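Local coordinates for lipoprotein, putative (Bacillus anthracis, PDB 4NOH) that is of unknown function, a putative bacterial lipoprotein of an uncharacterised family that may bind lipid, at residues V85-E90 against T116-V121. Sequence-based numbering, arbitrary orientation.
Sequences VFAKEE and TDMYAV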
loop_
_atom_site.group_PDB
_atom_site.type_symbol
_atom_site.label_atom_id
_atom_site.label_comp_id
_atom_site.label_asym_id
_atom_site.label_seq_id
_atom_site.Cartn_x
_atom_site.Cartn_y
_atom_site.Cartn_z
ATOM N N VAL A 85 13.394 1.735 0.287
ATOM C CA VAL A 85 12.444 2.231 -0.701
ATOM C C VAL A 85 12.288 1.236 -1.822
ATOM O O VAL A 85 13.251 0.594 -2.241
ATOM C CB VAL A 85 12.834 3.637 -1.241
ATOM C CG1 VAL A 85 14.226 3.650 -1.892
ATOM C CG2 VAL A 85 11.753 4.169 -2.192
ATOM N N PHE A 86 11.043 1.076 -2.263
ATOM C CA PHE A 86 10.681 0.265 -3.404
ATOM C C PHE A 86 10.247 1.207 -4.528
ATOM O O PHE A 86 9.434 2.091 -4.309
ATOM C CB PHE A 86 9.505 -0.632 -3.078
ATOM C CG PHE A 86 9.782 -1.646 -1.992
ATOM C CD1 PHE A 86 10.729 -2.639 -2.181
ATOM C CD2 PHE A 86 9.020 -1.657 -0.824
ATOM C CE1 PHE A 86 10.925 -3.615 -1.222
ATOM C CE2 PHE A 86 9.230 -2.635 0.142
ATOM C CZ PHE A 86 10.194 -3.591 -0.055
ATOM N N ALA A 87 10.770 1.001 -5.731
ATOM C CA ALA A 87 10.397 1.814 -6.887
ATOM C C ALA A 87 10.634 1.036 -8.178
ATOM O O ALA A 87 11.319 0.015 -8.185
ATOM C CB ALA A 87 11.182 3.095 -6.898
ATOM N N LYS A 88 10.078 1.540 -9.278
ATOM C CA LYS A 88 10.189 0.871 -10.570
ATOM C C LYS A 88 11.634 0.716 -11.024
ATOM O O LYS A 88 11.995 -0.300 -11.614
ATOM C CB LYS A 88 9.408 1.655 -11.608
ATOM C CG LYS A 88 9.494 1.066 -12.998
ATOM C CD LYS A 88 8.859 1.987 -14.019
ATOM C CE LYS A 88 9.062 1.445 -15.425
ATOM N NZ LYS A 88 8.451 0.095 -15.552
ATOM N N GLU A 89 12.426 1.756 -10.791
ATOM C CA GLU A 89 13.832 1.795 -11.191
ATOM C C GLU A 89 14.680 1.997 -9.942
ATOM O O GLU A 89 14.163 2.368 -8.896
ATOM C CB GLU A 89 14.073 2.989 -12.133
ATOM C CG GLU A 89 13.080 3.094 -13.290
ATOM C CD GLU A 89 13.329 4.284 -14.209
ATOM O OE1 GLU A 89 12.617 4.387 -15.245
ATOM O OE2 GLU A 89 14.240 5.110 -13.918
ATOM N N GLU A 90 15.984 1.764 -10.065
ATOM C CA GLU A 90 16.911 1.996 -8.957
ATOM C C GLU A 90 16.828 3.467 -8.592
ATOM O O GLU A 90 16.863 4.327 -9.472
ATOM C CB GLU A 90 18.340 1.677 -9.417
ATOM C CG GLU A 90 19.433 1.940 -8.384
ATOM C CD GLU A 90 20.802 1.514 -8.880
ATOM O OE1 GLU A 90 21.130 1.753 -10.078
ATOM O OE2 GLU A 90 21.554 0.948 -8.061
ATOM N N THR A 116 0.621 5.790 -5.793
ATOM C CA THR A 116 1.918 6.373 -5.527
ATOM C C THR A 116 2.905 5.946 -6.608
ATOM O O THR A 116 2.573 5.138 -7.464
ATOM C CB THR A 116 2.398 5.885 -4.140
ATOM O OG1 THR A 116 3.598 6.564 -3.758
ATOM C CG2 THR A 116 2.614 4.394 -4.126
ATOM N N ASP A 117 4.091 6.554 -6.604
ATOM C CA ASP A 117 5.170 6.136 -7.467
ATOM C C ASP A 117 6.117 5.161 -6.740
ATOM O O ASP A 117 6.547 4.151 -7.315
ATOM C CB ASP A 117 5.957 7.346 -7.925
ATOM C CG ASP A 117 5.143 8.265 -8.750
ATOM O OD1 ASP A 117 4.783 7.856 -9.881
ATOM O OD2 ASP A 117 4.944 9.426 -8.359
HETATM N N MSE A 118 6.443 5.467 -5.483
HETATM C CA MSE A 118 7.393 4.682 -4.677
HETATM C C MSE A 118 6.757 4.350 -3.354
HETATM O O MSE A 118 5.745 4.952 -2.939
HETATM C CB MSE A 118 8.668 5.487 -4.392
HETATM C CG MSE A 118 9.224 5.993 -5.700
HETATM SE SE MSE A 118 10.957 6.836 -5.397
HETATM C CE MSE A 118 10.315 8.481 -4.536
ATOM N N TYR A 119 7.350 3.399 -2.651
ATOM C CA TYR A 119 6.874 2.933 -1.352
ATOM C C TYR A 119 8.084 2.905 -0.439
ATOM O O TYR A 119 9.127 2.418 -0.816
ATOM C CB TYR A 119 6.297 1.538 -1.448
ATOM C CG TYR A 119 5.274 1.332 -2.547
ATOM C CD1 TYR A 119 5.688 1.114 -3.839
ATOM C CD2 TYR A 119 3.899 1.355 -2.292
ATOM C CE1 TYR A 119 4.802 0.910 -4.847
ATOM C CE2 TYR A 119 2.986 1.135 -3.323
ATOM C CZ TYR A 119 3.459 0.928 -4.596
ATOM O OH TYR A 119 2.605 0.703 -5.629
ATOM N N ALA A 120 7.967 3.430 0.753
ATOM C CA ALA A 120 9.110 3.435 1.683
ATOM C C ALA A 120 8.712 2.798 2.991
ATOM O O ALA A 120 7.568 2.919 3.416
ATOM C CB ALA A 120 9.624 4.839 1.916
ATOM N N VAL A 121 9.655 2.102 3.627
ATOM C CA VAL A 121 9.401 1.524 4.925
ATOM C C VAL A 121 10.507 1.999 5.836
ATOM O O VAL A 121 11.686 1.812 5.534
ATOM C CB VAL A 121 9.313 -0.004 4.889
ATOM C CG1 VAL A 121 8.935 -0.557 6.257
ATOM C CG2 VAL A 121 8.317 -0.476 3.822
HETATM O O HOH W 1 8.567 4.052 -9.260
#
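F86 and Y119 both turn CG anti to their own carbonyl carbon, beside the backbone N (chi1 -63° and -50°). As directly paired residues they share one face of the sheet, with F86 CB and Y119 CB 4.2 Å apart. The rings then diverge: CE2 of F86 heads for V121 CG2, while the Y119 ring runs back along its own segment and takes T116 CG2 over one face. The two residues form a hydrogen-bonded antiparallel pair. F86 N gives an almost straight bond to Y119 O (2.8 Å, 175°), nearly along the C=O axis; Y119 N returns one to F86 O at 3.0 Å, in the carbonyl plane. Each carbonyl oxygen also receives a CA-H contact, Y119 O from V85 and F86 O from M118.

On the V85 and A120 face, CG2 of V85, anti to N, meets M118 CB at 4.0 Å, the two side chains crossing obliquely. M118, a selenomethionine, lays CG against A87 CB at 3.7 Å. Past the last direct bond one water spans the backbones, accepting from K88 N and donating to D117 O. T116 OG1 donates to M118 O on a lone pair (2.8 Å).

Strands 84-86 and 118-122 are inner neighbours in the mixed sheet, flanked by 99-103 and 42-48. Their F86 and Y119 face packs on strand 107-109 of the three-stranded sheet, V107 against F86, V108 and I109 against Y119, joining the two sheets through buried side chains.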